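Local coordinates for protein taurine dioxygenase (Burkholderia ambifaria, PDB 5VN6) that probably acts as an iron-dependent taurine dioxygenase of the TauD/TfdA family, and holds a magnesium ion in its metal site here, at residues P128-L140 and A263-R277. Residues are numbered along the deposited sequence; the frame is centred on the assembly and turned at random.
With MG (magnesium ion), chain C.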
loop_
_atom_site.group_PDB
_atom_site.type_symbol
_atom_site.label_atom_id
_atom_site.label_comp_id
_atom_site.label_asym_id
_atom_site.label_seq_id
_atom_site.Cartn_x
_atom_site.Cartn_y
_atom_site.Cartn_z
ATOM N N PRO A 128 0.397 -20.753 3.363
ATOM C CA PRO A 128 -0.933 -20.438 2.819
ATOM C C PRO A 128 -1.305 -18.976 2.955
ATOM O O PRO A 128 -2.121 -18.475 2.170
ATOM C CB PRO A 128 -1.869 -21.330 3.645
ATOM C CG PRO A 128 -1.117 -21.580 4.926
ATOM C CD PRO A 128 0.325 -21.644 4.537
ATOM N N VAL A 129 -0.745 -18.279 3.939
ATOM C CA VAL A 129 -1.006 -16.862 4.143
ATOM C C VAL A 129 0.322 -16.135 4.297
ATOM O O VAL A 129 1.293 -16.678 4.835
ATOM C CB VAL A 129 -1.911 -16.611 5.379
ATOM C CG1 VAL A 129 -3.156 -17.495 5.325
ATOM C CG2 VAL A 129 -1.146 -16.862 6.676
ATOM N N GLY A 130 0.361 -14.903 3.809
ATOM C CA GLY A 130 1.505 -14.034 3.996
ATOM C C GLY A 130 2.401 -13.979 2.767
ATOM O O GLY A 130 2.332 -14.821 1.865
ATOM N N GLY A 131 3.259 -12.960 2.740
ATOM C CA GLY A 131 4.238 -12.846 1.673
ATOM C C GLY A 131 3.726 -12.324 0.347
ATOM O O GLY A 131 4.291 -12.668 -0.700
ATOM N N ASP A 132 2.670 -11.508 0.359
ATOM C CA ASP A 132 2.180 -10.874 -0.861
ATOM C C ASP A 132 3.269 -10.012 -1.500
ATOM O O ASP A 132 4.196 -9.551 -0.838
ATOM C CB ASP A 132 0.977 -9.979 -0.552
ATOM C CG ASP A 132 -0.253 -10.760 -0.175
ATOM O OD1 ASP A 132 -0.181 -12.008 -0.126
ATOM O OD2 ASP A 132 -1.287 -10.114 0.106
ATOM N N THR A 133 3.132 -9.761 -2.802
ATOM C CA THR A 133 4.009 -8.823 -3.495
ATOM C C THR A 133 3.142 -7.723 -4.089
ATOM O O THR A 133 2.031 -7.985 -4.566
ATOM C CB THR A 133 4.844 -9.522 -4.599
ATOM O OG1 THR A 133 5.536 -10.640 -4.029
ATOM C CG2 THR A 133 5.868 -8.563 -5.222
ATOM N N MET A 134 3.631 -6.490 -4.029
ATOM C CA MET A 134 2.918 -5.351 -4.583
ATOM C C MET A 134 3.743 -4.716 -5.677
ATOM O O MET A 134 4.974 -4.772 -5.646
ATOM C CB MET A 134 2.614 -4.290 -3.514
ATOM C CG MET A 134 1.924 -4.859 -2.284
ATOM S SD MET A 134 1.633 -3.572 -1.064
ATOM C CE MET A 134 0.537 -2.502 -1.988
ATOM N N TRP A 135 3.053 -4.121 -6.653
ATOM C CA TRP A 135 3.675 -3.318 -7.692
ATOM C C TRP A 135 3.009 -1.952 -7.743
ATOM O O TRP A 135 1.830 -1.810 -7.412
ATOM C CB TRP A 135 3.577 -3.982 -9.102
ATOM C CG TRP A 135 4.463 -5.156 -9.320
ATOM C CD1 TRP A 135 5.627 -5.175 -10.017
ATOM C CD2 TRP A 135 4.243 -6.505 -8.865
ATOM N NE1 TRP A 135 6.156 -6.443 -10.023
ATOM C CE2 TRP A 135 5.327 -7.278 -9.319
ATOM C CE3 TRP A 135 3.238 -7.125 -8.109
ATOM C CZ2 TRP A 135 5.442 -8.647 -9.050
ATOM C CZ3 TRP A 135 3.351 -8.474 -7.834
ATOM C CH2 TRP A 135 4.443 -9.224 -8.305
ATOM N N ALA A 136 3.767 -0.947 -8.202
ATOM C CA ALA A 136 3.266 0.407 -8.370
ATOM C C ALA A 136 3.579 0.884 -9.788
ATOM O O ALA A 136 4.635 0.563 -10.345
ATOM C CB ALA A 136 3.879 1.366 -7.337
ATOM N N ASN A 137 2.645 1.623 -10.375
ATOM C CA ASN A 137 2.752 2.119 -11.747
ATOM C C ASN A 137 3.466 3.468 -11.700
ATOM O O ASN A 137 2.875 4.484 -11.340
ATOM C CB ASN A 137 1.359 2.218 -12.365
ATOM C CG ASN A 137 1.367 2.730 -13.796
ATOM O OD1 ASN A 137 2.295 3.408 -14.237
ATOM N ND2 ASN A 137 0.310 2.410 -14.530
ATOM N N MET A 138 4.753 3.489 -12.044
ATOM C CA MET A 138 5.472 4.760 -11.988
ATOM C C MET A 138 5.281 5.609 -13.243
ATOM O O MET A 138 5.795 6.732 -13.294
ATOM C CB MET A 138 6.965 4.510 -11.730
ATOM C CG MET A 138 7.215 3.691 -10.471
ATOM S SD MET A 138 6.304 4.265 -8.995
ATOM C CE MET A 138 7.110 5.863 -8.755
ATOM N N VAL A 139 4.586 5.096 -14.260
ATOM C CA VAL A 139 4.132 5.942 -15.369
ATOM C C VAL A 139 3.009 6.863 -14.893
ATOM O O VAL A 139 3.030 8.086 -15.097
ATOM C CB VAL A 139 3.673 5.067 -16.554
ATOM C CG1 VAL A 139 2.960 5.916 -17.647
ATOM C CG2 VAL A 139 4.860 4.260 -17.146
ATOM N N LEU A 140 2.021 6.276 -14.225
ATOM C CA LEU A 140 0.960 7.054 -13.606
ATOM C C LEU A 140 1.502 7.988 -12.520
ATOM O O LEU A 140 1.030 9.125 -12.371
ATOM C CB LEU A 140 -0.075 6.083 -13.035
ATOM C CG LEU A 140 -1.471 6.568 -12.749
ATOM C CD1 LEU A 140 -2.024 7.218 -14.038
ATOM C CD2 LEU A 140 -2.301 5.358 -12.316
ATOM N N ALA A 263 8.933 0.278 -15.955
ATOM C CA ALA A 263 7.769 1.113 -15.701
ATOM C C ALA A 263 7.239 1.006 -14.281
ATOM O O ALA A 263 6.315 1.738 -13.936
ATOM C CB ALA A 263 6.634 0.754 -16.682
ATOM N N THR A 264 7.771 0.105 -13.463
ATOM C CA THR A 264 7.187 -0.206 -12.167
ATOM C C THR A 264 8.222 -0.171 -11.050
ATOM O O THR A 264 9.433 -0.205 -11.282
ATOM C CB THR A 264 6.540 -1.605 -12.165
ATOM O OG1 THR A 264 7.562 -2.599 -12.358
ATOM C CG2 THR A 264 5.508 -1.720 -13.273
ATOM N N GLN A 265 7.711 -0.132 -9.824
ATOM C CA GLN A 265 8.450 -0.574 -8.653
ATOM C C GLN A 265 7.671 -1.723 -8.023
ATOM O O GLN A 265 6.489 -1.919 -8.313
ATOM C CB GLN A 265 8.663 0.581 -7.658
ATOM C CG GLN A 265 9.309 1.777 -8.322
ATOM C CD GLN A 265 9.609 2.903 -7.392
ATOM O OE1 GLN A 265 9.491 2.785 -6.164
ATOM N NE2 GLN A 265 9.998 4.029 -7.970
ATOM N N HIS A 266 8.343 -2.518 -7.188
ATOM C CA HIS A 266 7.654 -3.571 -6.463
ATOM C C HIS A 266 8.108 -3.580 -5.007
ATOM O O HIS A 266 9.085 -2.925 -4.627
ATOM C CB HIS A 266 7.844 -4.942 -7.113
ATOM C CG HIS A 266 9.270 -5.366 -7.220
ATOM N ND1 HIS A 266 10.048 -5.072 -8.319
ATOM C CD2 HIS A 266 10.051 -6.084 -6.380
ATOM C CE1 HIS A 266 11.257 -5.576 -8.141
ATOM N NE2 HIS A 266 11.281 -6.205 -6.978
ATOM N N TYR A 267 7.354 -4.319 -4.192
ATOM C CA TYR A 267 7.547 -4.387 -2.748
ATOM C C TYR A 267 7.153 -5.795 -2.335
ATOM O O TYR A 267 5.999 -6.190 -2.531
ATOM C CB TYR A 267 6.680 -3.321 -2.048
ATOM C CG TYR A 267 6.923 -3.040 -0.570
ATOM C CD1 TYR A 267 7.353 -1.793 -0.155
ATOM C CD2 TYR A 267 6.650 -3.989 0.411
ATOM C CE1 TYR A 267 7.539 -1.493 1.207
ATOM C CE2 TYR A 267 6.835 -3.694 1.789
ATOM C CZ TYR A 267 7.273 -2.438 2.162
ATOM O OH TYR A 267 7.477 -2.104 3.487
ATOM N N ALA A 268 8.108 -6.562 -1.805
ATOM C CA ALA A 268 7.837 -7.899 -1.292
ATOM C C ALA A 268 7.460 -7.763 0.183
ATOM O O ALA A 268 8.299 -7.416 1.018
ATOM C CB ALA A 268 9.045 -8.821 -1.489
ATOM N N VAL A 269 6.188 -7.992 0.506
ATOM C CA VAL A 269 5.712 -7.739 1.862
ATOM C C VAL A 269 6.294 -8.755 2.836
ATOM O O VAL A 269 6.205 -9.974 2.634
ATOM C CB VAL A 269 4.177 -7.736 1.910
ATOM C CG1 VAL A 269 3.722 -7.325 3.284
ATOM C CG2 VAL A 269 3.617 -6.768 0.862
ATOM N N MET A 270 6.842 -8.259 3.939
ATOM C CA MET A 270 7.476 -9.151 4.891
ATOM C C MET A 270 6.649 -9.235 6.172
ATOM O O MET A 270 7.138 -8.888 7.251
ATOM C CB MET A 270 8.889 -8.668 5.202
ATOM C CG MET A 270 9.890 -9.789 5.348
ATOM S SD MET A 270 10.398 -10.316 3.710
ATOM C CE MET A 270 11.238 -8.835 3.150
ATOM N N ASP A 271 5.397 -9.680 6.055
ATOM C CA ASP A 271 4.502 -9.836 7.192
ATOM C C ASP A 271 4.603 -11.200 7.850
ATOM O O ASP A 271 3.930 -11.426 8.863
ATOM C CB ASP A 271 3.040 -9.591 6.772
ATOM C CG ASP A 271 2.585 -10.521 5.653
ATOM O OD1 ASP A 271 3.451 -10.976 4.874
ATOM O OD2 ASP A 271 1.370 -10.788 5.536
ATOM N N TYR A 272 5.490 -12.139 7.307
ATOM C CA TYR A 272 5.417 -13.517 7.770
ATOM C C TYR A 272 6.556 -13.856 8.725
ATOM O O TYR A 272 7.660 -13.312 8.616
ATOM C CB TYR A 272 5.433 -14.513 6.599
ATOM C CG TYR A 272 6.515 -14.323 5.546
ATOM C CD1 TYR A 272 7.689 -15.069 5.587
ATOM C CD2 TYR A 272 6.350 -13.428 4.492
ATOM C CE1 TYR A 272 8.676 -14.914 4.623
ATOM C CE2 TYR A 272 7.334 -13.270 3.520
ATOM C CZ TYR A 272 8.496 -14.015 3.595
ATOM O OH TYR A 272 9.480 -13.871 2.640
ATOM N N PRO A 273 6.265 -14.745 9.674
ATOM C CA PRO A 273 7.302 -15.291 10.563
ATOM C C PRO A 273 8.257 -16.192 9.798
ATOM O O PRO A 273 8.024 -16.484 8.613
ATOM C CB PRO A 273 6.489 -16.092 11.598
ATOM C CG PRO A 273 5.086 -15.593 11.480
ATOM C CD PRO A 273 4.918 -15.213 10.043
ATOM N N PRO A 274 9.347 -16.643 10.428
ATOM C CA PRO A 274 10.281 -17.550 9.736
ATOM C C PRO A 274 9.560 -18.775 9.199
ATOM O O PRO A 274 8.920 -19.521 9.943
ATOM C CB PRO A 274 11.285 -17.925 10.831
ATOM C CG PRO A 274 11.218 -16.819 11.808
ATOM C CD PRO A 274 9.805 -16.328 11.794
ATOM N N CYS A 275 9.670 -18.982 7.893
ATOM C CA CYS A 275 9.010 -20.106 7.250
ATOM C C CYS A 275 9.773 -20.467 5.984
ATOM O O CYS A 275 10.729 -19.789 5.592
ATOM C CB CYS A 275 7.551 -19.773 6.930
ATOM S SG CYS A 275 7.378 -18.588 5.577
ATOM N N VAL A 276 9.324 -21.531 5.329
ATOM C CA VAL A 276 9.956 -22.013 4.111
ATOM C C VAL A 276 9.115 -21.522 2.945
ATOM O O VAL A 276 7.948 -21.902 2.801
ATOM C CB VAL A 276 10.081 -23.545 4.102
ATOM N N ARG A 277 9.710 -20.674 2.117
ATOM C CA ARG A 277 9.086 -20.202 0.894
ATOM C C ARG A 277 10.109 -20.336 -0.218
ATOM O O ARG A 277 11.260 -19.917 -0.056
ATOM C CB ARG A 277 8.635 -18.755 1.013
ATOM C CG ARG A 277 7.662 -18.338 -0.060
ATOM C CD ARG A 277 7.108 -16.976 0.247
ATOM N NE ARG A 277 8.018 -15.929 -0.210
ATOM C CZ ARG A 277 7.635 -14.813 -0.824
ATOM N NH1 ARG A 277 6.351 -14.587 -1.066
ATOM N NH2 ARG A 277 8.541 -13.926 -1.207
HETATM MG MG MG C . 13.091 -6.938 -6.219
HETATM O O HOH W 1 6.869 -11.347 -0.036
HETATM O O HOH W 2 0.682 -10.830 2.779
#
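Strands 133-137 and 264-268 pair antiparallel in the small sheet of this TauD/TfdA dioxygenase, a double-stranded beta-helix (cupin-type) fold, and the pairing carries His-266 of the metal site. Met-134 and Tyr-267 form one hydrogen-bonded pair and Ala-136 and Gln-265 the next; Met-138 N, just beyond the strand, donates to Ala-263 O. Strand 246-249 flanks strand 133-137 on its other side, making it the central strand of the three.

Trp-135 and His-266 face each other as a non-hydrogen-bonded pair. His-266 CB lies over one face of the indole, 3.8 Å from the centroid of the five-membered ring. With its CG between the backbone N and the carbonyl carbon (chi1 59°), the imidazole turns away from the indole and brings His-266 NE2 to the magnesium ion at 2.1 Å. His-106 and Asp-108 are the other protein ligands. Thr-133 CG2 lies over the same indole face, and Thr-264 OG1, hydrogen-bonded to Asp-260 O, sits at the ring edge.

Beyond the strand end, the thioether of Met-138, its chain folded back (chi2 -48°), lies across the Gln-265 amide, its CE 3.5 Å from Gln-265 NE2; that nitrogen is bonded to Val-203 O.

Past the strands, Asp-271 reaches the backbone of Gly-130 and Gly-131: its OD1 accepts from Gly-131 N through the syn lone pair, 2.9 Å and nearly straight at 171°.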